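Local structure of lipoxygenase (Cyanothece sp., 5EK8) at residues Glu358-Tyr370 with His561-Asn574. The protein is a non-heme iron 9R-lipoxygenase that probably adds molecular oxygen to polyunsaturated fatty acids. Numbering follows the deposited sequence.
Sequences EHYAKAHVQMEQY and HIIFHTTLWHTWVN. With FE2 (Fe (II) ion), chain B.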
loop_
_atom_site.group_PDB
_atom_site.type_symbol
_atom_site.label_atom_id
_atom_site.label_comp_id
_atom_site.label_asym_id
_atom_site.label_seq_id
_atom_site.Cartn_x
_atom_site.Cartn_y
_atom_site.Cartn_z
ATOM N N GLU A 358 -2.416 -4.758 9.691
ATOM C CA GLU A 358 -2.141 -3.322 9.783
ATOM C C GLU A 358 -1.356 -2.788 8.591
ATOM O O GLU A 358 -1.608 -1.687 8.099
ATOM C CB GLU A 358 -1.379 -3.016 11.072
ATOM C CG GLU A 358 -2.075 -3.509 12.319
ATOM C CD GLU A 358 -3.515 -3.059 12.375
ATOM O OE1 GLU A 358 -4.410 -3.927 12.506
ATOM O OE2 GLU A 358 -3.747 -1.833 12.283
ATOM N N HIS A 359 -0.405 -3.582 8.126
ATOM C CA HIS A 359 0.421 -3.190 7.005
ATOM C C HIS A 359 -0.151 -3.617 5.659
ATOM O O HIS A 359 -0.790 -2.826 4.964
ATOM C CB HIS A 359 1.812 -3.774 7.165
ATOM C CG HIS A 359 2.844 -3.086 6.339
ATOM N ND1 HIS A 359 4.114 -3.585 6.171
ATOM C CD2 HIS A 359 2.790 -1.930 5.636
ATOM C CE1 HIS A 359 4.806 -2.763 5.398
ATOM N NE2 HIS A 359 4.024 -1.754 5.065
ATOM N N TYR A 360 0.104 -4.869 5.292
ATOM C CA TYR A 360 -0.230 -5.357 3.960
ATOM C C TYR A 360 -1.714 -5.234 3.630
ATOM O O TYR A 360 -2.080 -4.758 2.557
ATOM C CB TYR A 360 0.206 -6.811 3.797
ATOM C CG TYR A 360 -0.173 -7.396 2.457
ATOM C CD1 TYR A 360 0.474 -6.995 1.292
ATOM C CD2 TYR A 360 -1.177 -8.349 2.356
ATOM C CE1 TYR A 360 0.121 -7.530 0.063
ATOM C CE2 TYR A 360 -1.533 -8.884 1.140
ATOM C CZ TYR A 360 -0.884 -8.477 -0.001
ATOM O OH TYR A 360 -1.250 -9.026 -1.207
ATOM N N ALA A 361 -2.568 -5.645 4.556
ATOM C CA ALA A 361 -4.002 -5.616 4.298
ATOM C C ALA A 361 -4.570 -4.201 4.329
ATOM O O ALA A 361 -5.172 -3.748 3.352
ATOM C CB ALA A 361 -4.730 -6.489 5.293
ATOM N N LYS A 362 -4.384 -3.512 5.452
ATOM C CA LYS A 362 -5.031 -2.218 5.674
ATOM C C LYS A 362 -4.451 -1.093 4.828
ATOM O O LYS A 362 -5.171 -0.183 4.420
ATOM C CB LYS A 362 -4.958 -1.827 7.152
ATOM C CG LYS A 362 -5.743 -0.559 7.478
ATOM C CD LYS A 362 -5.660 -0.191 8.957
ATOM C CE LYS A 362 -6.226 -1.289 9.841
ATOM N NZ LYS A 362 -6.298 -0.876 11.265
ATOM N N ALA A 363 -3.151 -1.144 4.565
ATOM C CA ALA A 363 -2.519 -0.072 3.809
ATOM C C ALA A 363 -2.456 -0.390 2.318
ATOM O O ALA A 363 -3.024 0.335 1.505
ATOM C CB ALA A 363 -1.135 0.212 4.348
ATOM N N HIS A 364 -1.773 -1.469 1.960
ATOM C CA HIS A 364 -1.532 -1.773 0.554
ATOM C C HIS A 364 -2.799 -2.152 -0.195
ATOM O O HIS A 364 -3.247 -1.441 -1.106
ATOM C CB HIS A 364 -0.515 -2.906 0.428
ATOM C CG HIS A 364 0.880 -2.507 0.784
ATOM N ND1 HIS A 364 1.817 -2.138 -0.162
ATOM C CD2 HIS A 364 1.504 -2.411 1.981
ATOM C CE1 HIS A 364 2.953 -1.839 0.437
ATOM N NE2 HIS A 364 2.789 -1.998 1.740
ATOM N N VAL A 365 -3.368 -3.287 0.193
ATOM C CA VAL A 365 -4.530 -3.824 -0.484
ATOM C C VAL A 365 -5.701 -2.846 -0.472
ATOM O O VAL A 365 -6.315 -2.602 -1.509
ATOM C CB VAL A 365 -4.971 -5.149 0.145
ATOM C CG1 VAL A 365 -6.183 -5.704 -0.598
ATOM C CG2 VAL A 365 -3.820 -6.140 0.133
ATOM N N GLN A 366 -6.004 -2.273 0.687
ATOM C CA GLN A 366 -7.165 -1.401 0.783
ATOM C C GLN A 366 -7.019 -0.165 -0.104
ATOM O O GLN A 366 -8.007 0.354 -0.620
ATOM C CB GLN A 366 -7.419 -0.974 2.231
ATOM C CG GLN A 366 -8.744 -0.236 2.395
ATOM C CD GLN A 366 -8.902 0.462 3.733
ATOM O OE1 GLN A 366 -9.868 1.204 3.943
ATOM N NE2 GLN A 366 -7.962 0.229 4.648
ATOM N N MET A 367 -5.789 0.299 -0.299
ATOM C CA MET A 367 -5.575 1.522 -1.066
ATOM C C MET A 367 -5.399 1.262 -2.563
ATOM O O MET A 367 -5.613 2.165 -3.379
ATOM C CB MET A 367 -4.370 2.290 -0.524
ATOM C CG MET A 367 -4.586 2.923 0.851
ATOM S SD MET A 367 -5.923 4.138 0.904
ATOM C CE MET A 367 -7.226 3.200 1.701
ATOM N N GLU A 368 -5.022 0.040 -2.935
ATOM C CA GLU A 368 -4.866 -0.265 -4.357
ATOM C C GLU A 368 -6.174 -0.067 -5.129
ATOM O O GLU A 368 -6.160 0.396 -6.269
ATOM C CB GLU A 368 -4.347 -1.693 -4.580
ATOM C CG GLU A 368 -4.339 -2.091 -6.059
ATOM C CD GLU A 368 -3.269 -3.098 -6.425
ATOM O OE1 GLU A 368 -3.096 -3.359 -7.635
ATOM O OE2 GLU A 368 -2.599 -3.626 -5.516
ATOM N N GLN A 369 -7.303 -0.399 -4.505
ATOM C CA GLN A 369 -8.603 -0.286 -5.168
ATOM C C GLN A 369 -8.915 1.175 -5.481
ATOM O O GLN A 369 -9.399 1.512 -6.576
ATOM C CB GLN A 369 -9.713 -0.910 -4.310
ATOM C CG GLN A 369 -9.994 -0.232 -2.980
ATOM C CD GLN A 369 -10.931 -1.042 -2.088
ATOM O OE1 GLN A 369 -11.830 -1.738 -2.571
ATOM N NE2 GLN A 369 -10.719 -0.953 -0.774
ATOM N N TYR A 370 -8.600 2.044 -4.525
ATOM C CA TYR A 370 -8.774 3.471 -4.710
ATOM C C TYR A 370 -7.833 3.982 -5.780
ATOM O O TYR A 370 -8.196 4.859 -6.556
ATOM C CB TYR A 370 -8.539 4.218 -3.408
ATOM C CG TYR A 370 -9.594 3.954 -2.374
ATOM C CD1 TYR A 370 -10.866 4.518 -2.489
ATOM C CD2 TYR A 370 -9.327 3.150 -1.277
ATOM C CE1 TYR A 370 -11.843 4.281 -1.538
ATOM C CE2 TYR A 370 -10.292 2.904 -0.326
ATOM C CZ TYR A 370 -11.547 3.472 -0.460
ATOM O OH TYR A 370 -12.492 3.221 0.503
ATOM N N HIS A 561 -9.862 9.826 3.992
ATOM C CA HIS A 561 -9.513 8.432 4.246
ATOM C C HIS A 561 -8.287 7.995 3.434
ATOM O O HIS A 561 -7.270 7.539 3.988
ATOM C CB HIS A 561 -10.717 7.543 3.921
ATOM C CG HIS A 561 -10.583 6.134 4.402
ATOM N ND1 HIS A 561 -10.665 5.789 5.735
ATOM C CD2 HIS A 561 -10.378 4.977 3.730
ATOM C CE1 HIS A 561 -10.513 4.484 5.862
ATOM N NE2 HIS A 561 -10.340 3.965 4.657
ATOM N N ILE A 562 -8.400 8.155 2.116
ATOM C CA ILE A 562 -7.334 7.819 1.181
ATOM C C ILE A 562 -6.019 8.487 1.561
ATOM O O ILE A 562 -5.001 7.814 1.749
ATOM C CB ILE A 562 -7.705 8.228 -0.259
ATOM C CG1 ILE A 562 -8.899 7.409 -0.755
ATOM C CG2 ILE A 562 -6.508 8.059 -1.193
ATOM C CD1 ILE A 562 -9.495 7.927 -2.055
ATOM N N ILE A 563 -6.054 9.811 1.691
ATOM C CA ILE A 563 -4.852 10.569 2.010
ATOM C C ILE A 563 -4.261 10.110 3.334
ATOM O O ILE A 563 -3.047 9.946 3.452
ATOM C CB ILE A 563 -5.128 12.083 2.069
ATOM C CG1 ILE A 563 -5.505 12.606 0.683
ATOM C CG2 ILE A 563 -3.905 12.825 2.578
ATOM C CD1 ILE A 563 -5.868 14.070 0.662
ATOM N N PHE A 564 -5.119 9.876 4.322
ATOM C CA PHE A 564 -4.644 9.459 5.637
ATOM C C PHE A 564 -3.881 8.155 5.566
ATOM O O PHE A 564 -2.794 8.036 6.132
ATOM C CB PHE A 564 -5.793 9.309 6.631
ATOM C CG PHE A 564 -5.342 8.927 8.016
ATOM C CD1 PHE A 564 -5.282 7.594 8.408
ATOM C CD2 PHE A 564 -4.964 9.903 8.925
ATOM C CE1 PHE A 564 -4.864 7.247 9.682
ATOM C CE2 PHE A 564 -4.548 9.562 10.203
ATOM C CZ PHE A 564 -4.495 8.231 10.581
ATOM N N HIS A 565 -4.441 7.172 4.873
ATOM C CA HIS A 565 -3.799 5.866 4.871
ATOM C C HIS A 565 -2.620 5.756 3.908
ATOM O O HIS A 565 -1.721 4.948 4.125
ATOM C CB HIS A 565 -4.832 4.783 4.585
ATOM C CG HIS A 565 -5.767 4.560 5.729
ATOM N ND1 HIS A 565 -6.904 5.319 5.919
ATOM C CD2 HIS A 565 -5.706 3.708 6.779
ATOM C CE1 HIS A 565 -7.516 4.922 7.019
ATOM N NE2 HIS A 565 -6.810 3.946 7.561
ATOM N N THR A 566 -2.608 6.573 2.862
ATOM C CA THR A 566 -1.506 6.531 1.908
ATOM C C THR A 566 -0.295 7.319 2.401
ATOM O O THR A 566 0.823 7.107 1.928
ATOM C CB THR A 566 -1.923 7.078 0.535
ATOM O OG1 THR A 566 -2.554 8.355 0.703
ATOM C CG2 THR A 566 -2.873 6.111 -0.151
ATOM N N THR A 567 -0.518 8.237 3.337
ATOM C CA THR A 567 0.576 9.038 3.883
ATOM C C THR A 567 0.969 8.604 5.296
ATOM O O THR A 567 1.806 7.720 5.459
ATOM C CB THR A 567 0.222 10.534 3.902
ATOM O OG1 THR A 567 -0.932 10.743 4.724
ATOM C CG2 THR A 567 -0.058 11.030 2.495
ATOM N N LEU A 568 0.363 9.215 6.311
ATOM C CA LEU A 568 0.757 8.958 7.696
ATOM C C LEU A 568 0.655 7.496 8.138
ATOM O O LEU A 568 1.586 6.982 8.743
ATOM C CB LEU A 568 -0.065 9.814 8.658
ATOM C CG LEU A 568 0.245 9.505 10.127
ATOM C CD1 LEU A 568 1.713 9.796 10.437
ATOM C CD2 LEU A 568 -0.673 10.264 11.074
ATOM N N TRP A 569 -0.463 6.835 7.861
ATOM C CA TRP A 569 -0.656 5.469 8.341
ATOM C C TRP A 569 0.411 4.521 7.817
ATOM O O TRP A 569 1.096 3.853 8.596
ATOM C CB TRP A 569 -2.040 4.938 7.954
ATOM C CG TRP A 569 -2.218 3.506 8.354
ATOM C CD1 TRP A 569 -2.221 2.416 7.530
ATOM C CD2 TRP A 569 -2.380 3.002 9.684
ATOM N NE1 TRP A 569 -2.388 1.265 8.267
ATOM C CE2 TRP A 569 -2.492 1.600 9.591
ATOM C CE3 TRP A 569 -2.450 3.600 10.945
ATOM C CZ2 TRP A 569 -2.673 0.791 10.711
ATOM C CZ3 TRP A 569 -2.634 2.793 12.057
ATOM C CH2 TRP A 569 -2.740 1.405 11.931
ATOM N N HIS A 570 0.544 4.458 6.499
ATOM C CA HIS A 570 1.529 3.579 5.899
ATOM C C HIS A 570 2.936 3.965 6.328
ATOM O O HIS A 570 3.773 3.099 6.534
ATOM C CB HIS A 570 1.425 3.595 4.377
ATOM C CG HIS A 570 2.528 2.843 3.701
ATOM N ND1 HIS A 570 3.667 3.458 3.235
ATOM C CD2 HIS A 570 2.677 1.522 3.448
ATOM C CE1 HIS A 570 4.469 2.548 2.707
ATOM N NE2 HIS A 570 3.891 1.369 2.822
ATOM N N THR A 571 3.189 5.265 6.453
ATOM C CA THR A 571 4.468 5.752 6.960
ATOM C C THR A 571 4.764 5.116 8.304
ATOM O O THR A 571 5.830 4.541 8.522
ATOM C CB THR A 571 4.481 7.288 7.129
ATOM O OG1 THR A 571 4.526 7.915 5.845
ATOM C CG2 THR A 571 5.689 7.723 7.934
ATOM N N TRP A 572 3.786 5.213 9.193
ATOM C CA TRP A 572 3.934 4.764 10.563
ATOM C C TRP A 572 4.176 3.271 10.630
ATOM O O TRP A 572 5.091 2.819 11.316
ATOM C CB TRP A 572 2.698 5.116 11.379
ATOM C CG TRP A 572 2.902 4.950 12.849
ATOM C CD1 TRP A 572 3.032 3.774 13.541
ATOM C CD2 TRP A 572 2.984 5.996 13.816
ATOM N NE1 TRP A 572 3.191 4.030 14.882
ATOM C CE2 TRP A 572 3.167 5.387 15.077
ATOM C CE3 TRP A 572 2.920 7.392 13.741
ATOM C CZ2 TRP A 572 3.288 6.123 16.248
ATOM C CZ3 TRP A 572 3.040 8.125 14.906
ATOM C CH2 TRP A 572 3.227 7.488 16.145
ATOM N N VAL A 573 3.365 2.505 9.908
ATOM C CA VAL A 573 3.470 1.054 9.986
ATOM C C VAL A 573 4.749 0.552 9.312
ATOM O O VAL A 573 5.445 -0.319 9.838
ATOM C CB VAL A 573 2.247 0.368 9.356
ATOM C CG1 VAL A 573 2.384 -1.140 9.450
ATOM C CG2 VAL A 573 0.982 0.823 10.052
ATOM N N ASN A 574 5.068 1.127 8.159
ATOM C CA ASN A 574 6.210 0.686 7.366
ATOM C C ASN A 574 7.554 1.083 7.970
ATOM O O ASN A 574 8.456 0.257 8.086
ATOM C CB ASN A 574 6.102 1.234 5.944
ATOM C CG ASN A 574 7.204 0.736 5.044
ATOM O OD1 ASN A 574 7.120 -0.366 4.499
ATOM N ND2 ASN A 574 8.248 1.547 4.875
HETATM FE FE FE2 B . 4.752 -0.972 2.853
#
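His570 turns the edge of its imidazole toward the face of the His364 ring, planes 80° apart, while Asn574 CB lies over one face of His570 itself. His359 has Asn574 OD1 and His570 NE2 at its edge; its NE2 and that OD1 share no hydrogen but both face the iron. All three imidazoles direct NE2 at this iron, each 2.5 Å away. Glu355 OE2 holds His359 ND1 and Asn398 OD1 holds His364 ND1, helping fix those two rotations.

Trp569 has Val573 CG2 over one face and Glu358 OE2 at its edge. With CG anti to the backbone N (chi1 176°), its indole gives NE1-H to Glu358 O at 3.1 Å. Glu358 OE2 makes a salt bridge to Lys362 NZ, and Lys362 CD lies 3.6 Å from Trp569 CZ2. Small Ala363 lets the helices approach closely beside Trp569 and His570.

Farther along, His561 NE2 donates almost straight (175°) to Gln366 OE1, 2.9 Å away, within the imidazole plane but above that of the amide. Unbranched Met367, bent at chi2 and chi3, sits as a knob among His561, Ile562, His565 and Thr566; Ile562 CG1 makes a CH-pi contact over one Tyr370 face.

These near-antiparallel helices, carrying wider pi-type turns, thus form the buried lipoxygenase iron centre, with Asn574 OD1 at a longer 2.9 Å and the C-terminal carboxylate of Ile668 as further ligand; imidazole nitrogens and a carboxylate oxygen suit ferrous iron.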